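Local coordinates for protein beta-glucosidase (Chaetomella raphigera, PDB 6JXG) that probably hydrolyses terminal, non-reducing beta-D-glucosyl residues with release of beta-D-glucose, acting as a secreted family 3 glycoside hydrolase in cellulose breakdown, at residues D58-R64 with G384-A388; E161-N165 with T542-P546; G221-Q226 with L601-G605; Y584-K590 with R705-K711. All coordinates share one frame; numbering follows the deposited sequence.

How the contacts relate
Contacts 1 and 2 both join the N-terminal and C-terminal family 3 regions through loops, their nearest atoms about 8 Å apart, yet they differ in chemistry. Contact 1 is buried and has no direct hydrogen bond across it; backbone packed over a guanidinium face, glycines and waters do the work. Contact 2, at the surface, depends on a pair of hydrogen bonds from a glutamine amide to one residue's backbone. Contact 3, largely buried, sets the end of helix 214-222 against the 601-605 turn with one backbone hydrogen bond and close van der Waals packing. Contact 4, at the surface, is mainly side-chain packing between two sheet-edge strands; its strand 582-591 is followed by strand 601-602 of contact 3.

Contact 1: residues D58-R64 with G384-A388; sequences DGPLGIR and GSGTA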
loop_
_atom_site.group_PDB
_atom_site.type_symbol
_atom_site.label_atom_id
_atom_site.label_comp_id
_atom_site.label_asym_id
_atom_site.label_seq_id
_atom_site.Cartn_x
_atom_site.Cartn_y
_atom_site.Cartn_z
ATOM N N ASP A 58 6.094 -13.077 5.659
ATOM C CA ASP A 58 5.909 -11.590 5.613
ATOM C C ASP A 58 7.130 -10.954 4.873
ATOM O O ASP A 58 8.207 -11.596 4.697
ATOM C CB ASP A 58 5.858 -11.020 7.015
ATOM C CG ASP A 58 4.555 -11.257 7.740
ATOM O OD1 ASP A 58 3.537 -11.134 7.064
ATOM O OD2 ASP A 58 4.574 -11.559 8.972
ATOM N N GLY A 59 7.009 -9.739 4.379
ATOM C CA GLY A 59 5.782 -8.963 4.397
ATOM C C GLY A 59 5.731 -8.160 3.118
ATOM O O GLY A 59 6.441 -8.454 2.171
ATOM N N PRO A 60 4.880 -7.120 3.072
ATOM C CA PRO A 60 4.655 -6.379 1.813
ATOM C C PRO A 60 5.816 -5.595 1.223
ATOM O O PRO A 60 5.810 -5.384 -0.002
ATOM C CB PRO A 60 3.411 -5.462 2.158
ATOM C CG PRO A 60 2.791 -6.152 3.372
ATOM C CD PRO A 60 3.915 -6.756 4.121
ATOM N N LEU A 61 6.817 -5.182 2.026
ATOM C CA LEU A 61 7.858 -4.299 1.526
ATOM C C LEU A 61 9.226 -4.951 1.546
ATOM O O LEU A 61 10.234 -4.287 1.324
ATOM C CB LEU A 61 7.877 -2.998 2.327
ATOM C CG LEU A 61 8.082 -3.040 3.829
ATOM C CD1 LEU A 61 9.430 -3.602 4.296
ATOM C CD2 LEU A 61 7.899 -1.679 4.472
ATOM N N GLY A 62 9.258 -6.233 1.839
ATOM C CA GLY A 62 10.509 -6.965 1.902
ATOM C C GLY A 62 10.357 -8.211 2.737
ATOM O O GLY A 62 9.380 -8.357 3.520
ATOM N N ILE A 63 11.368 -9.082 2.641
ATOM C CA ILE A 63 11.287 -10.373 3.349
ATOM C C ILE A 63 11.540 -10.104 4.818
ATOM O O ILE A 63 12.590 -9.478 5.187
ATOM C CB ILE A 63 12.370 -11.344 2.879
ATOM C CG1 ILE A 63 12.467 -11.412 1.352
ATOM C CG2 ILE A 63 12.123 -12.721 3.523
ATOM C CD1 ILE A 63 11.168 -11.690 0.629
ATOM N N ARG A 64 10.587 -10.466 5.665
ATOM C CA ARG A 64 10.739 -10.309 7.104
ATOM C C ARG A 64 11.709 -11.394 7.698
ATOM O O ARG A 64 11.772 -12.523 7.207
ATOM C CB ARG A 64 9.381 -10.409 7.745
ATOM C CG ARG A 64 9.324 -9.943 9.199
ATOM C CD ARG A 64 7.882 -10.163 9.703
ATOM N NE ARG A 64 7.859 -9.815 11.114
ATOM C CZ ARG A 64 6.894 -10.192 11.983
ATOM N NH1 ARG A 64 5.853 -10.928 11.614
ATOM N NH2 ARG A 64 7.029 -9.823 13.246
ATOM N N GLY A 384 5.695 -3.394 13.004
ATOM C CA GLY A 384 4.809 -4.559 12.954
ATOM C C GLY A 384 5.309 -5.644 12.038
ATOM O O GLY A 384 6.503 -5.772 11.844
ATOM N N SER A 385 4.369 -6.419 11.471
ATOM C CA SER A 385 4.691 -7.528 10.611
ATOM C C SER A 385 5.113 -7.116 9.229
ATOM O O SER A 385 5.809 -7.863 8.554
ATOM C CB SER A 385 3.488 -8.464 10.486
ATOM O OG SER A 385 2.492 -7.756 9.770
ATOM N N GLY A 386 4.724 -5.907 8.809
ATOM C CA GLY A 386 5.054 -5.379 7.451
ATOM C C GLY A 386 6.434 -4.732 7.336
ATOM O O GLY A 386 6.578 -3.607 6.791
ATOM N N THR A 387 7.419 -5.431 7.884
ATOM C CA THR A 387 8.780 -4.972 8.059
ATOM C C THR A 387 9.790 -5.932 7.509
ATOM O O THR A 387 9.468 -7.071 7.157
ATOM C CB THR A 387 9.087 -4.665 9.546
ATOM O OG1 THR A 387 8.871 -5.817 10.389
ATOM C CG2 THR A 387 8.143 -3.449 10.006
ATOM N N ALA A 388 11.046 -5.490 7.554
ATOM C CA ALA A 388 12.236 -6.249 7.135
ATOM C C ALA A 388 13.409 -5.645 7.899
ATOM O O ALA A 388 13.282 -4.535 8.379
ATOM C CB ALA A 388 12.501 -6.131 5.672
HETATM O O HOH W 1 7.697 -6.504 4.718
HETATM O O HOH W 2 10.123 -7.802 11.753
#
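Gly-384 places its carbonyl O over one face of the Arg-64 guanidinium, 4.3 Å from NH2. Ser-385 continues over that face, its CA 3.6 Å above the centre of the plane. In the guanidinium plane, NH1 donates to Asp-58 OD2 (3.0 Å); NH2 forms a salt bridge with Asp-371 and NE bonds a water, so partners on all three nitrogens help fix its rotation. The Arg-64 chain, extended from CG to NE, carries CD to 3.3 Å from Ser-385 O. Ser-385 OG turns instead to Glu-442. Gly-386, the centre of an inverse gamma turn, sets its CA 3.8 Å from Pro-60 CD, while its O is approached by Leu-61 CD2 at 3.3 Å. Thr-387 OG1 donates to Gly-384 O and accepts from the water on Arg-64 NE. A second water accepts from Leu-61 N, donates to Gly-62 O and, weakly, to Thr-387 O, bridging the segments, which share no direct hydrogen bond. Last, Ala-388 CB rests 3.4 Å from Ile-63 O and 4.2 Å from Leu-61 CD1. The cis peptide before Gly-59 and the type I turn from Gly-59 to Gly-62 shape the loop after strand 55-57. Such a junction of the barrel-type N-terminal region with the C-terminal region is characteristic of family 3 glycosidases, whose glucose pocket generally lies between the two.

Contact 2: residues E161-N165 with T542-P546; sequences EQETN and TAIVP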
loop_
_atom_site.group_PDB
_atom_site.type_symbol
_atom_site.label_atom_id
_atom_site.label_comp_id
_atom_site.label_asym_id
_atom_site.label_seq_id
_atom_site.Cartn_x
_atom_site.Cartn_y
_atom_site.Cartn_z
ATOM N N GLU A 161 -9.764 -1.251 9.252
ATOM C CA GLU A 161 -9.360 0.138 8.995
ATOM C C GLU A 161 -8.748 0.799 10.238
ATOM O O GLU A 161 -8.438 1.970 10.185
ATOM C CB GLU A 161 -10.530 0.919 8.388
ATOM C CG GLU A 161 -10.933 0.388 7.000
ATOM C CD GLU A 161 -9.898 0.755 5.918
ATOM O OE1 GLU A 161 -9.207 1.814 6.126
ATOM O OE2 GLU A 161 -9.803 -0.009 4.872
ATOM N N GLN A 162 -8.690 0.080 11.361
ATOM C CA GLN A 162 -7.946 0.556 12.556
ATOM C C GLN A 162 -7.371 -0.603 13.336
ATOM O O GLN A 162 -7.914 -1.704 13.331
ATOM C CB GLN A 162 -8.815 1.427 13.475
ATOM C CG GLN A 162 -10.024 0.651 14.061
ATOM C CD GLN A 162 -10.868 1.560 14.954
ATOM O OE1 GLN A 162 -11.346 2.614 14.499
ATOM N NE2 GLN A 162 -10.958 1.216 16.224
ATOM N N GLU A 163 -6.280 -0.330 14.063
ATOM C CA GLU A 163 -5.616 -1.336 14.879
ATOM C C GLU A 163 -6.262 -1.481 16.273
ATOM O O GLU A 163 -6.297 -2.565 16.856
ATOM C CB GLU A 163 -4.144 -0.987 15.060
ATOM C CG GLU A 163 -3.398 -1.122 13.744
ATOM C CD GLU A 163 -3.561 -2.514 13.204
ATOM O OE1 GLU A 163 -2.894 -3.455 13.722
ATOM O OE2 GLU A 163 -4.417 -2.696 12.286
ATOM N N THR A 164 -6.798 -0.372 16.767
ATOM C CA THR A 164 -7.522 -0.361 18.027
ATOM C C THR A 164 -8.703 -1.348 18.018
ATOM O O THR A 164 -9.654 -1.282 17.177
ATOM C CB THR A 164 -7.983 1.061 18.374
ATOM O OG1 THR A 164 -6.845 1.945 18.466
ATOM C CG2 THR A 164 -8.727 1.066 19.766
ATOM N N ASN A 165 -8.631 -2.316 18.926
ATOM C CA ASN A 165 -9.630 -3.388 19.068
ATOM C C ASN A 165 -9.855 -4.171 17.791
ATOM O O ASN A 165 -10.919 -4.642 17.547
ATOM C CB ASN A 165 -11.028 -2.839 19.508
ATOM C CG ASN A 165 -10.965 -2.040 20.807
ATOM O OD1 ASN A 165 -10.221 -2.350 21.680
ATOM N ND2 ASN A 165 -11.719 -0.983 20.884
ATOM N N THR A 542 -13.477 11.391 9.743
ATOM C CA THR A 542 -13.254 10.017 10.268
ATOM C C THR A 542 -12.268 10.108 11.396
ATOM O O THR A 542 -11.460 11.062 11.492
ATOM C CB THR A 542 -12.673 9.085 9.246
ATOM O OG1 THR A 542 -11.508 9.682 8.645
ATOM C CG2 THR A 542 -13.647 8.797 8.173
ATOM N N ALA A 543 -12.317 9.082 12.236
ATOM C CA ALA A 543 -11.446 8.976 13.403
ATOM C C ALA A 543 -11.460 7.516 13.923
ATOM O O ALA A 543 -12.345 6.700 13.568
ATOM C CB ALA A 543 -11.967 9.949 14.461
ATOM N N ILE A 544 -10.492 7.208 14.756
ATOM C CA ILE A 544 -10.430 5.934 15.476
ATOM C C ILE A 544 -11.638 5.824 16.392
ATOM O O ILE A 544 -11.883 6.700 17.216
ATOM C CB ILE A 544 -9.149 5.815 16.297
ATOM C CG1 ILE A 544 -7.891 5.965 15.381
ATOM C CG2 ILE A 544 -9.132 4.510 17.086
ATOM C CD1 ILE A 544 -7.707 4.849 14.341
ATOM N N VAL A 545 -12.371 4.751 16.264
ATOM C CA VAL A 545 -13.610 4.545 17.024
ATOM C C VAL A 545 -13.349 3.634 18.251
ATOM O O VAL A 545 -12.480 2.750 18.204
ATOM C CB VAL A 545 -14.499 3.922 15.958
ATOM C CG1 VAL A 545 -14.767 2.456 15.998
ATOM C CG2 VAL A 545 -15.305 4.850 15.139
ATOM N N PRO A 546 -14.133 3.792 19.337
ATOM C CA PRO A 546 -13.908 2.940 20.522
ATOM C C PRO A 546 -14.702 1.662 20.542
ATOM O O PRO A 546 -14.592 0.911 21.510
ATOM C CB PRO A 546 -14.406 3.824 21.711
ATOM C CG PRO A 546 -15.410 4.730 21.081
ATOM C CD PRO A 546 -15.063 4.901 19.606
HETATM O O HOH W 3 -13.128 -0.205 18.398
#
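Gln-162 points its amide squarely at Val-545, making two hydrogen bonds, to the N-H and C=O of that one residue, which tie a loop after strand 151-157, in the TIM-barrel-type N-terminal region of this family 3 enzyme, to a loop of the C-terminal region. The evidence is in the geometry. Val-545 N donates to Gln-162 OE1 at 3.0 Å, in the carbonyl plane and on a lone pair, with an N-H...O angle of 174°. In return Gln-162 NE2 donates to Val-545 O at 2.9 Å, again on a lone pair, and this acceptor lies in the amide plane. The second N-H of NE2 goes to Thr-164 O, also in that plane, so three bonds fix the rotation of the amide. Gln-162 CG sits between the backbone N and carbonyl carbon (chi1 63°) and the chain then extends, which spans the gap. Near the root of that chain, Gln-162 CB meets Ile-544 CD1 at 3.7 Å. The side chains of Thr-164 and Ile-544 cross obliquely, CG2 of Ile-544 lying 3.7 Å from Thr-164 OG1, whose hydroxyl is bonded to Asp-453. With an alanine in place of Gln-162, Val-545 N and O and Thr-164 O would probably lose these partners and a gap would open between the loops. Beside the amide, a water accepts from Asn-165 ND2 (3.0 Å) and donates to Val-545 O, giving that oxygen a second donor.

Contact 3: residues G221-Q226 with L601-G605; sequences GELDFQ and LAPGG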
loop_
_atom_site.group_PDB
_atom_site.type_symbol
_atom_site.label_atom_id
_atom_site.label_comp_id
_atom_site.label_asym_id
_atom_site.label_seq_id
_atom_site.Cartn_x
_atom_site.Cartn_y
_atom_site.Cartn_z
ATOM N N GLY A 221 -17.732 -15.991 -5.161
ATOM C CA GLY A 221 -18.993 -15.913 -5.969
ATOM C C GLY A 221 -18.964 -14.698 -6.904
ATOM O O GLY A 221 -18.656 -14.834 -8.090
ATOM N N GLU A 222 -19.211 -13.518 -6.336
ATOM C CA GLU A 222 -19.308 -12.303 -7.097
ATOM C C GLU A 222 -18.048 -12.083 -7.915
ATOM O O GLU A 222 -18.134 -11.740 -9.033
ATOM C CB GLU A 222 -19.553 -11.043 -6.254
ATOM C CG GLU A 222 -20.818 -10.957 -5.496
ATOM C CD GLU A 222 -21.193 -9.509 -5.045
ATOM O OE1 GLU A 222 -22.331 -9.392 -4.563
ATOM O OE2 GLU A 222 -20.386 -8.577 -5.166
ATOM N N LEU A 223 -16.901 -12.253 -7.291
ATOM C CA LEU A 223 -15.647 -11.961 -7.905
ATOM C C LEU A 223 -14.944 -13.227 -8.536
ATOM O O LEU A 223 -13.896 -13.083 -9.155
ATOM C CB LEU A 223 -14.764 -11.182 -6.936
ATOM C CG LEU A 223 -15.328 -9.825 -6.432
ATOM C CD1 LEU A 223 -14.381 -9.204 -5.459
ATOM C CD2 LEU A 223 -15.537 -8.907 -7.640
ATOM N N ASP A 224 -15.549 -14.426 -8.390
ATOM C CA ASP A 224 -15.068 -15.619 -9.048
ATOM C C ASP A 224 -13.588 -15.893 -8.810
ATOM O O ASP A 224 -12.869 -16.362 -9.704
ATOM C CB ASP A 224 -15.379 -15.503 -10.521
ATOM C CG ASP A 224 -15.439 -16.855 -11.231
ATOM O OD1 ASP A 224 -15.113 -16.853 -12.432
ATOM O OD2 ASP A 224 -15.695 -17.872 -10.570
ATOM N N PHE A 225 -13.170 -15.654 -7.570
ATOM C CA PHE A 225 -11.810 -15.846 -7.202
ATOM C C PHE A 225 -11.461 -17.349 -7.266
ATOM O O PHE A 225 -12.167 -18.198 -6.656
ATOM C CB PHE A 225 -11.646 -15.306 -5.792
ATOM C CG PHE A 225 -10.286 -15.562 -5.173
ATOM C CD1 PHE A 225 -9.103 -15.131 -5.795
ATOM C CD2 PHE A 225 -10.188 -16.173 -3.918
ATOM C CE1 PHE A 225 -7.849 -15.344 -5.170
ATOM C CE2 PHE A 225 -8.930 -16.436 -3.363
ATOM C CZ PHE A 225 -7.790 -15.992 -3.969
ATOM N N GLN A 226 -10.378 -17.673 -7.959
ATOM C CA GLN A 226 -9.968 -19.066 -8.183
ATOM C C GLN A 226 -8.867 -19.571 -7.241
ATOM O O GLN A 226 -8.689 -20.789 -7.137
ATOM C CB GLN A 226 -9.527 -19.273 -9.628
ATOM C CG GLN A 226 -10.584 -18.953 -10.677
ATOM C CD GLN A 226 -11.720 -19.928 -10.586
ATOM O OE1 GLN A 226 -11.499 -21.159 -10.602
ATOM N NE2 GLN A 226 -12.940 -19.419 -10.442
ATOM N N LEU A 601 -18.955 -14.408 -16.256
ATOM C CA LEU A 601 -18.195 -14.277 -15.025
ATOM C C LEU A 601 -16.754 -14.763 -15.231
ATOM O O LEU A 601 -16.505 -15.844 -15.802
ATOM C CB LEU A 601 -18.877 -15.144 -13.946
ATOM C CG LEU A 601 -18.941 -14.589 -12.530
ATOM C CD1 LEU A 601 -17.745 -13.731 -12.209
ATOM C CD2 LEU A 601 -20.171 -13.717 -12.367
ATOM N N ALA A 602 -15.790 -13.964 -14.782
ATOM C CA ALA A 602 -14.371 -14.355 -14.745
ATOM C C ALA A 602 -13.785 -13.772 -13.451
ATOM O O ALA A 602 -14.411 -12.918 -12.825
ATOM C CB ALA A 602 -13.630 -13.800 -15.936
ATOM N N PRO A 603 -12.566 -14.175 -13.062
ATOM C CA PRO A 603 -12.045 -13.531 -11.827
ATOM C C PRO A 603 -12.058 -12.030 -11.984
ATOM O O PRO A 603 -11.627 -11.519 -13.021
ATOM C CB PRO A 603 -10.629 -14.087 -11.703
ATOM C CG PRO A 603 -10.756 -15.428 -12.319
ATOM C CD PRO A 603 -11.726 -15.286 -13.481
ATOM N N GLY A 604 -12.595 -11.356 -10.968
ATOM C CA GLY A 604 -12.765 -9.941 -10.945
ATOM C C GLY A 604 -14.199 -9.519 -11.162
ATOM O O GLY A 604 -14.540 -8.357 -10.881
ATOM N N GLY A 605 -15.059 -10.430 -11.629
ATOM C CA GLY A 605 -16.462 -10.063 -11.842
ATOM C C GLY A 605 -16.816 -10.245 -13.294
ATOM O O GLY A 605 -16.040 -10.850 -14.033
#
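The flat carboxylate of Asp-224 meets the other segment mainly through OD1, which stands 3.5 Å from Ala-602 CA, while CB touches Leu-601 CD1 at 3.4 Å; the two side chains cross at a slant. Asp-224 CG is anti to the backbone N (chi1 -157°), a torsion that carries the carboxylate over toward Ala-602. Asp-3 brings a like charge close to OD1, which may favour a shared proton or a raised pKa. The second flat group is the Gln-226 amide. Its NE2 donates to Asp-224 O, which lies in the amide plane, but the N-H arrives well above the carbonyl plane of Asp-224, 56° out of it; OE1 is taken by Gly-2 N. Pro-603 packs beside them, its CG 3.5 Å from the backbone O of Asp-224 and 3.9 Å from Gln-226 CG, with Ile-190 of helix 184-191 touching the same proline.

The one direct hydrogen bond between the segments is backbone to backbone: Leu-223 O, just past the helix end, accepts from Gly-604 N at 2.8 Å. Pro-603 CA adds a CA-H...O contact to that oxygen at 3.3 Å. Leu-223 CD2 also packs 3.4 Å from Gly-604 O. Asp-224, with positive phi, is the first residue to depart from helical geometry after helix 214-222. Backbone angles at Gly-604 and Gly-605 call for glycine. The whole is a helix C-terminus resting on a type II turn, Ala-602 to Gly-605, at the tip of a short beta hairpin.

Contact 4: residues Y584-K590 with R705-K711; sequences YSQLTAK and RLQGSLK
Tyr-584 and Arg-705 meet where two strands run nearly parallel, 17° apart and 6.6 Å at closest approach, with no hydrogen bond between residues 584-590 and 705-711. Strands 582-591 and 704-711 are the outermost strands of two different antiparallel sheets, and mainly side-chain packing joins them, without backbone pairing between the two segments, as at the edge of the beta sandwich of a fibronectin type III-like domain. A classic beta bulge makes Arg-705 and Leu-706 both face Val-697 of the neighbouring strand, which is how consecutive residues can turn toward the other segment.

The Tyr-584 ring receives Arg-705 CG over one face, a CH-pi contact 4.2 Å from the ring centroid. A bend at chi2 (-75°) brings Arg-705 NH1 back to 3.6 Å from Tyr-584 CD2, the guanidinium turned 65° from the ring plane; NE forms a salt bridge with Asp-703, and NH1 bonds Phe-582 O, just before the first segment. Near the plane of the ring, at its edge, lies Leu-706 CD1, which also touches Tyr-584 CB at 3.8 Å. The tyrosine hydroxyl is bonded to Glu-630, so both ends of the ring are held. A serine in place of Tyr-584 would probably leave Arg-705 CG without its ring face and Glu-630 without this partner.

Further along, Leu-587 and Leu-706 slide past each other in opposite directions, CG to CB 4.1 Å. Leu-587 CD1 reaches within 3.5 Å of Gln-707 O, using room that a CB on Gly-708 would occupy. Back at the tyrosine, a water accepts both from Tyr-584 N at 2.9 Å and from Arg-705 NH1 at 3.0 Å.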
loop_
_atom_site.group_PDB
_atom_site.type_symbol
_atom_site.label_atom_id
_atom_site.label_comp_id
_atom_site.label_asym_id
_atom_site.label_seq_id
_atom_site.Cartn_x
_atom_site.Cartn_y
_atom_site.Cartn_z
ATOM N N TYR A 584 -1.338 22.497 -19.532
ATOM C CA TYR A 584 -2.128 21.414 -20.076
ATOM C C TYR A 584 -3.014 21.973 -21.191
ATOM O O TYR A 584 -3.529 23.069 -21.051
ATOM C CB TYR A 584 -3.036 20.896 -19.005
ATOM C CG TYR A 584 -2.452 20.040 -17.925
ATOM C CD1 TYR A 584 -2.947 18.745 -17.702
ATOM C CD2 TYR A 584 -1.515 20.550 -17.047
ATOM C CE1 TYR A 584 -2.495 17.964 -16.649
ATOM C CE2 TYR A 584 -0.995 19.738 -16.047
ATOM C CZ TYR A 584 -1.517 18.477 -15.836
ATOM O OH TYR A 584 -0.995 17.668 -14.878
ATOM N N SER A 585 -3.212 21.235 -22.256
ATOM C CA SER A 585 -4.121 21.644 -23.290
ATOM C C SER A 585 -4.609 20.426 -24.077
ATOM O O SER A 585 -4.255 19.280 -23.784
ATOM C CB SER A 585 -3.454 22.640 -24.227
ATOM O OG SER A 585 -2.371 22.042 -24.875
ATOM N N GLN A 586 -5.402 20.708 -25.099
ATOM C CA GLN A 586 -5.802 19.709 -26.090
ATOM C C GLN A 586 -6.487 18.468 -25.518
ATOM O O GLN A 586 -6.050 17.344 -25.718
ATOM C CB GLN A 586 -4.585 19.355 -26.943
ATOM C CG GLN A 586 -4.193 20.528 -27.850
ATOM C CD GLN A 586 -3.192 20.147 -28.918
ATOM O OE1 GLN A 586 -3.314 19.079 -29.563
ATOM N NE2 GLN A 586 -2.203 21.002 -29.129
ATOM N N LEU A 587 -7.572 18.652 -24.786
ATOM C CA LEU A 587 -8.240 17.508 -24.227
ATOM C C LEU A 587 -8.958 16.785 -25.347
ATOM O O LEU A 587 -9.602 17.420 -26.139
ATOM C CB LEU A 587 -9.307 18.000 -23.308
ATOM C CG LEU A 587 -9.839 17.303 -22.093
ATOM C CD1 LEU A 587 -11.311 17.459 -21.985
ATOM C CD2 LEU A 587 -9.414 15.918 -21.812
ATOM N N THR A 588 -8.901 15.463 -25.383
ATOM C CA THR A 588 -9.785 14.637 -26.233
ATOM C C THR A 588 -10.509 13.613 -25.365
ATOM O O THR A 588 -9.971 13.198 -24.353
ATOM C CB THR A 588 -8.994 13.918 -27.338
ATOM O OG1 THR A 588 -8.161 12.931 -26.749
ATOM C CG2 THR A 588 -8.137 14.894 -28.068
ATOM N N ALA A 589 -11.673 13.155 -25.788
ATOM C CA ALA A 589 -12.429 12.155 -25.089
ATOM C C ALA A 589 -13.205 11.428 -26.137
ATOM O O ALA A 589 -13.776 12.083 -27.007
ATOM C CB ALA A 589 -13.393 12.788 -24.097
ATOM N N LYS A 590 -13.143 10.097 -26.147
ATOM C CA LYS A 590 -13.799 9.319 -27.203
ATOM C C LYS A 590 -14.298 8.012 -26.614
ATOM O O LYS A 590 -13.571 7.304 -25.955
ATOM C CB LYS A 590 -12.826 9.041 -28.342
ATOM C CG LYS A 590 -13.291 7.958 -29.316
ATOM C CD LYS A 590 -12.314 7.789 -30.496
ATOM C CE LYS A 590 -12.824 8.567 -31.709
ATOM N NZ LYS A 590 -12.449 7.939 -33.007
ATOM N N ARG A 705 -7.277 21.689 -14.853
ATOM C CA ARG A 705 -6.869 22.536 -15.910
ATOM C C ARG A 705 -7.764 22.384 -17.139
ATOM O O ARG A 705 -7.798 23.291 -17.931
ATOM C CB ARG A 705 -5.453 22.211 -16.340
ATOM C CG ARG A 705 -4.476 22.250 -15.184
ATOM C CD ARG A 705 -4.147 23.668 -14.743
ATOM N NE ARG A 705 -3.076 23.572 -13.754
ATOM C CZ ARG A 705 -1.775 23.521 -14.027
ATOM N NH1 ARG A 705 -1.294 23.706 -15.253
ATOM N NH2 ARG A 705 -0.921 23.378 -13.039
ATOM N N LEU A 706 -8.375 21.230 -17.328
ATOM C CA LEU A 706 -9.168 20.982 -18.533
ATOM C C LEU A 706 -10.458 20.334 -18.130
ATOM O O LEU A 706 -10.557 19.577 -17.139
ATOM C CB LEU A 706 -8.405 20.128 -19.543
ATOM C CG LEU A 706 -6.995 20.545 -19.915
ATOM C CD1 LEU A 706 -6.241 19.364 -20.484
ATOM C CD2 LEU A 706 -7.055 21.732 -20.874
ATOM N N GLN A 707 -11.477 20.606 -18.910
ATOM C CA GLN A 707 -12.758 20.012 -18.621
ATOM C C GLN A 707 -13.413 19.571 -19.913
ATOM O O GLN A 707 -13.275 20.207 -20.965
ATOM C CB GLN A 707 -13.609 21.038 -17.877
ATOM C CG GLN A 707 -15.029 20.619 -17.531
ATOM C CD GLN A 707 -16.067 20.844 -18.633
ATOM O OE1 GLN A 707 -16.058 21.824 -19.367
ATOM N NE2 GLN A 707 -16.961 19.902 -18.763
ATOM N N GLY A 708 -14.117 18.461 -19.845
ATOM C CA GLY A 708 -14.833 17.978 -21.005
ATOM C C GLY A 708 -15.919 17.063 -20.553
ATOM O O GLY A 708 -16.186 16.953 -19.392
ATOM N N SER A 709 -16.539 16.395 -21.489
ATOM C CA SER A 709 -17.586 15.427 -21.123
ATOM C C SER A 709 -17.597 14.249 -22.061
ATOM O O SER A 709 -16.947 14.258 -23.092
ATOM C CB SER A 709 -18.935 16.118 -21.033
ATOM O OG SER A 709 -19.241 16.623 -22.287
ATOM N N LEU A 710 -18.227 13.183 -21.611
ATOM C CA LEU A 710 -18.387 11.980 -22.385
ATOM C C LEU A 710 -19.870 11.775 -22.331
ATOM O O LEU A 710 -20.438 11.563 -21.264
ATOM C CB LEU A 710 -17.712 10.781 -21.732
ATOM C CG LEU A 710 -16.480 10.073 -22.258
ATOM C CD1 LEU A 710 -16.284 8.819 -21.412
ATOM C CD2 LEU A 710 -16.496 9.749 -23.736
ATOM N N LYS A 711 -20.499 11.938 -23.477
ATOM C CA LYS A 711 -21.888 11.561 -23.705
ATOM C C LYS A 711 -22.004 10.103 -23.266
ATOM O O LYS A 711 -21.109 9.319 -23.571
ATOM C CB LYS A 711 -22.180 11.691 -25.196
ATOM C CG LYS A 711 -20.970 11.268 -26.096
ATOM C CD LYS A 711 -19.885 12.387 -26.312
ATOM C CE LYS A 711 -18.465 11.849 -26.190
ATOM N NZ LYS A 711 -17.413 12.880 -25.914
HETATM O O HOH W 4 -2.461 24.537 -17.855
#